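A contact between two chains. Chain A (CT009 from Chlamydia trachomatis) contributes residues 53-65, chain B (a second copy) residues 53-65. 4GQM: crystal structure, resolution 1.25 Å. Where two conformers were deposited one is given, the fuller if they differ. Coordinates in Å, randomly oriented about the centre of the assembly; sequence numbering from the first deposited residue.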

# COMPACT_ATOMS: atom_id res chain seq x y z
N LYS A 53 -6.04 -5.81 8.07
CA LYS A 53 -6.03 -5.99 6.63
C LYS A 53 -5.56 -4.75 5.91
O LYS A 53 -5.06 -4.85 4.78
N LEU A 54 -5.78 -3.58 6.50
CA LEU A 54 -5.35 -2.32 5.89
C LEU A 54 -3.88 -2.01 6.05
O LEU A 54 -3.26 -1.46 5.15
N ILE A 55 -3.32 -2.30 7.22
CA ILE A 55 -1.96 -1.90 7.61
C ILE A 55 -0.90 -2.99 7.46
O ILE A 55 0.27 -2.69 7.31
N SER A 56 -1.32 -4.24 7.54
CA SER A 56 -0.32 -5.33 7.55
C SER A 56 0.48 -5.52 6.27
O SER A 56 1.67 -5.85 6.35
N PRO A 57 -0.10 -5.39 5.09
CA PRO A 57 0.69 -5.69 3.87
C PRO A 57 1.87 -4.79 3.68
O PRO A 57 1.82 -3.59 3.95
N VAL A 58 2.95 -5.35 3.13
CA VAL A 58 4.04 -4.53 2.57
C VAL A 58 3.64 -4.32 1.13
O VAL A 58 3.89 -5.18 0.27
N TYR A 59 2.93 -3.24 0.87
CA TYR A 59 2.27 -3.10 -0.42
C TYR A 59 3.27 -3.17 -1.59
O TYR A 59 2.94 -3.70 -2.64
N ALA A 60 4.45 -2.59 -1.41
CA ALA A 60 5.44 -2.60 -2.50
C ALA A 60 5.85 -3.99 -2.90
O ALA A 60 6.14 -4.24 -4.07
N GLN A 61 5.91 -4.90 -1.94
CA GLN A 61 6.26 -6.30 -2.20
C GLN A 61 5.22 -6.89 -3.13
O GLN A 61 5.52 -7.58 -4.10
N GLY A 62 3.96 -6.63 -2.82
CA GLY A 62 2.85 -7.15 -3.61
C GLY A 62 2.89 -6.53 -4.99
O GLY A 62 2.64 -7.23 -6.00
N PHE A 63 3.17 -5.23 -5.12
CA PHE A 63 3.22 -4.62 -6.43
C PHE A 63 4.31 -5.30 -7.27
O PHE A 63 4.13 -5.56 -8.46
N MET A 64 5.47 -5.54 -6.66
CA MET A 64 6.55 -6.18 -7.39
C MET A 64 6.17 -7.58 -7.87
O MET A 64 6.47 -7.96 -9.00
N LYS A 65 5.54 -8.37 -7.02
CA LYS A 65 5.10 -9.72 -7.37
C LYS A 65 4.13 -9.70 -8.51
O LYS A 65 4.20 -10.51 -9.43
N LYS B 53 9.64 6.18 -2.04
CA LYS B 53 8.36 6.23 -2.72
C LYS B 53 7.58 4.95 -2.54
O LYS B 53 6.34 4.98 -2.63
N LEU B 54 8.26 3.83 -2.35
CA LEU B 54 7.60 2.54 -2.15
C LEU B 54 7.05 2.32 -0.75
O LEU B 54 5.99 1.73 -0.59
N ILE B 55 7.80 2.75 0.26
CA ILE B 55 7.52 2.46 1.68
C ILE B 55 6.83 3.58 2.43
O ILE B 55 6.16 3.33 3.43
N SER B 56 7.02 4.81 2.00
CA SER B 56 6.51 5.95 2.79
C SER B 56 4.99 6.07 2.87
O SER B 56 4.48 6.47 3.93
N PRO B 57 4.24 5.81 1.82
CA PRO B 57 2.78 6.03 1.92
C PRO B 57 2.10 5.19 2.94
O PRO B 57 2.42 4.02 3.14
N VAL B 58 1.07 5.75 3.59
CA VAL B 58 0.11 4.94 4.36
C VAL B 58 -0.96 4.59 3.35
O VAL B 58 -1.88 5.38 3.09
N TYR B 59 -0.80 3.45 2.70
CA TYR B 59 -1.61 3.17 1.52
C TYR B 59 -3.11 3.18 1.85
O TYR B 59 -3.91 3.61 1.02
N ALA B 60 -3.48 2.68 3.02
CA ALA B 60 -4.91 2.65 3.39
C ALA B 60 -5.53 4.02 3.43
O ALA B 60 -6.71 4.18 3.12
N GLN B 61 -4.77 5.02 3.86
CA GLN B 61 -5.24 6.40 3.92
C GLN B 61 -5.59 6.85 2.51
O GLN B 61 -6.62 7.47 2.27
N GLY B 62 -4.70 6.56 1.57
CA GLY B 62 -4.91 6.94 0.19
C GLY B 62 -6.10 6.21 -0.37
O GLY B 62 -6.90 6.80 -1.12
N PHE B 63 -6.27 4.92 -0.07
CA PHE B 63 -7.43 4.20 -0.59
C PHE B 63 -8.71 4.86 -0.09
O PHE B 63 -9.69 5.00 -0.82
N MET B 64 -8.74 5.21 1.20
CA MET B 64 -9.92 5.84 1.76
C MET B 64 -10.24 7.17 1.07
O MET B 64 -11.40 7.47 0.77
N LYS B 65 -9.23 8.00 0.85
CA LYS B 65 -9.40 9.28 0.17
C LYS B 65 -9.95 9.12 -1.21
O LYS B 65 -10.84 9.84 -1.65

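The two stretches pack about an exact two-fold axis, so each contact between unlike residues occurs twice, while the Tyr59 ring pair sits on the axis and occurs once; together they bury 559 Å². At the centre, Tyr59(A) meets its own symmetry mate. Both side chains point toward the partner with chi1 m, and their rings approach to 3.5 Å between Tyr59(A) CD2 and Tyr59(B) CD2, with planes inclined at 39°. Each Tyr59 also lays its CB over the face of the other ring, 3.9 Å from the centroid, in a reciprocal CH-pi contact. Phe63(B), also m, extends the aromatic cluster by directing its edge toward the face of Tyr59(A) in an offset edge-to-face pair, with Tyr59(A) CE1 and Phe63(B) CE2 3.7 Å apart.

Aliphatic contacts flank this cluster. Leu54(A), in the mt rotamer, places CB 3.8 Å from Ala60(B) CB, where the backbones also come close, with Leu54(A) CA 5.6 Å from Ala60(B) CA, and its CD1 lies 4.0 Å from CE of the extended Met64(B) (mtt). Ile55(A) (mm) reaches Val58(B) (t) more loosely, CD1 to CG1 at 4.5 Å.

No direct hydrogen bond crosses the contact. Instead, Leu54(A) O accepts from Tyr59(A) OH (2.7 Å) within its own chain and from water 1 (3.0 Å to the water O), which in turn accepts from Ala60(B) N at 2.8 Å; water 2 repeats the bridge between Leu54(B) O and Ala60(A) N.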

# COMPACT_ATOMS: atom_id res chain seq x y z
CB LYS A 53 -7.41 -6.44 6.12
CG LYS A 53 -7.75 -7.85 6.48
CD LYS A 53 -9.20 -8.20 6.13
CE LYS A 53 -9.53 -9.57 6.72
NZ LYS A 53 -10.88 -10.04 6.43
CB LEU A 54 -6.20 -1.19 6.49
CG LEU A 54 -7.68 -1.18 6.14
CD1 LEU A 54 -8.48 -0.19 7.00
CD2 LEU A 54 -7.88 -0.88 4.67
CB ILE A 55 -1.93 -1.49 9.09
CG1 ILE A 55 -2.76 -0.23 9.33
CG2 ILE A 55 -0.49 -1.29 9.59
CD1 ILE A 55 -2.23 1.00 8.58
CB SER A 56 -1.00 -6.69 7.89
OG SER A 56 -1.51 -6.67 9.17
CB PRO A 57 -0.33 -5.46 2.73
CG PRO A 57 -1.65 -5.71 3.35
CD PRO A 57 -1.53 -5.13 4.77
CB VAL A 58 5.42 -5.19 2.71
CG1 VAL A 58 6.48 -4.26 2.18
CG2 VAL A 58 5.66 -5.53 4.16
CB TYR A 59 1.43 -1.82 -0.46
CG TYR A 59 0.15 -1.91 0.36
CD1 TYR A 59 -1.00 -2.44 -0.18
CD2 TYR A 59 0.12 -1.52 1.70
CE1 TYR A 59 -2.17 -2.55 0.56
CE2 TYR A 59 -1.06 -1.65 2.44
CZ TYR A 59 -2.19 -2.14 1.85
OH TYR A 59 -3.37 -2.24 2.58
CB ALA A 60 6.66 -1.85 -2.04
CB GLN A 61 6.35 -7.09 -0.87
CG GLN A 61 6.54 -8.63 -1.00
CD GLN A 61 6.40 -9.38 0.35
OE1 GLN A 61 5.92 -8.87 1.37
NE2 GLN A 61 6.81 -10.62 0.32
CB PHE A 63 3.57 -3.12 -6.36
CG PHE A 63 2.60 -2.25 -5.57
CD1 PHE A 63 1.25 -2.55 -5.49
CD2 PHE A 63 3.07 -1.12 -4.90
CE1 PHE A 63 0.40 -1.70 -4.72
CE2 PHE A 63 2.21 -0.29 -4.16
CZ PHE A 63 0.90 -0.58 -4.11
CB MET A 64 7.81 -6.23 -6.55
CG MET A 64 8.46 -4.87 -6.39
SD MET A 64 9.94 -5.04 -5.37
CE MET A 64 10.58 -3.37 -5.45
CB LYS A 65 4.38 -10.36 -6.19
CG LYS A 65 5.27 -10.74 -5.08
CD LYS A 65 4.49 -11.41 -3.99
CE LYS A 65 5.42 -12.05 -3.02
NZ LYS A 65 4.67 -12.50 -1.85
CB LYS B 53 8.55 6.56 -4.22
CG LYS B 53 8.95 7.97 -4.47
CD LYS B 53 9.32 8.21 -5.94
CE LYS B 53 9.92 9.61 -6.07
NZ LYS B 53 10.28 9.98 -7.43
CB LEU B 54 8.58 1.43 -2.51
CG LEU B 54 8.97 1.31 -3.98
CD1 LEU B 54 10.16 0.35 -4.19
CD2 LEU B 54 7.79 0.87 -4.82
CB ILE B 55 8.83 2.18 2.43
CG1 ILE B 55 9.50 0.90 1.92
CG2 ILE B 55 8.60 2.10 3.94
CD1 ILE B 55 8.65 -0.36 2.14
CB SER B 56 7.06 7.29 2.23
OG SER B 56 8.43 7.36 2.38
CB PRO B 57 2.27 5.66 0.51
CG PRO B 57 3.43 5.89 -0.38
CD PRO B 57 4.65 5.44 0.44
CB VAL B 58 -0.46 5.69 5.58
CG1 VAL B 58 -1.38 4.77 6.34
CG2 VAL B 58 0.69 6.17 6.44
CB TYR B 59 -1.18 1.84 0.88
CG TYR B 59 0.15 1.94 0.13
CD1 TYR B 59 0.19 2.36 -1.18
CD2 TYR B 59 1.35 1.67 0.76
CE1 TYR B 59 1.39 2.47 -1.87
CE2 TYR B 59 2.56 1.80 0.07
CZ TYR B 59 2.55 2.18 -1.25
OH TYR B 59 3.74 2.28 -1.95
CB ALA B 60 -5.05 2.01 4.73
CB GLN B 61 -4.15 7.31 4.55
CG GLN B 61 -4.43 8.84 4.52
CD GLN B 61 -3.22 9.70 4.97
OE1 GLN B 61 -2.06 9.25 5.07
NE2 GLN B 61 -3.50 10.95 5.20
CB PHE B 63 -7.44 2.73 -0.11
CG PHE B 63 -6.25 1.89 -0.52
CD1 PHE B 63 -5.56 2.11 -1.70
CD2 PHE B 63 -5.83 0.84 0.30
CE1 PHE B 63 -4.43 1.30 -2.02
CE2 PHE B 63 -4.72 0.04 -0.03
CZ PHE B 63 -4.07 0.26 -1.18
CB MET B 64 -9.79 6.04 3.25
CG MET B 64 -9.89 4.73 4.01
SD MET B 64 -9.70 5.06 5.78
CE MET B 64 -9.98 3.43 6.45
CB LYS B 65 -8.07 9.99 0.04
CG LYS B 65 -7.53 10.51 1.31
CD LYS B 65 -6.24 11.23 1.07
CE LYS B 65 -5.86 12.00 2.29
NZ LYS B 65 -4.50 12.51 2.14
O HOH W 1 -1.96 1.19 4.86
O HOH W 2 5.26 -0.86 0.65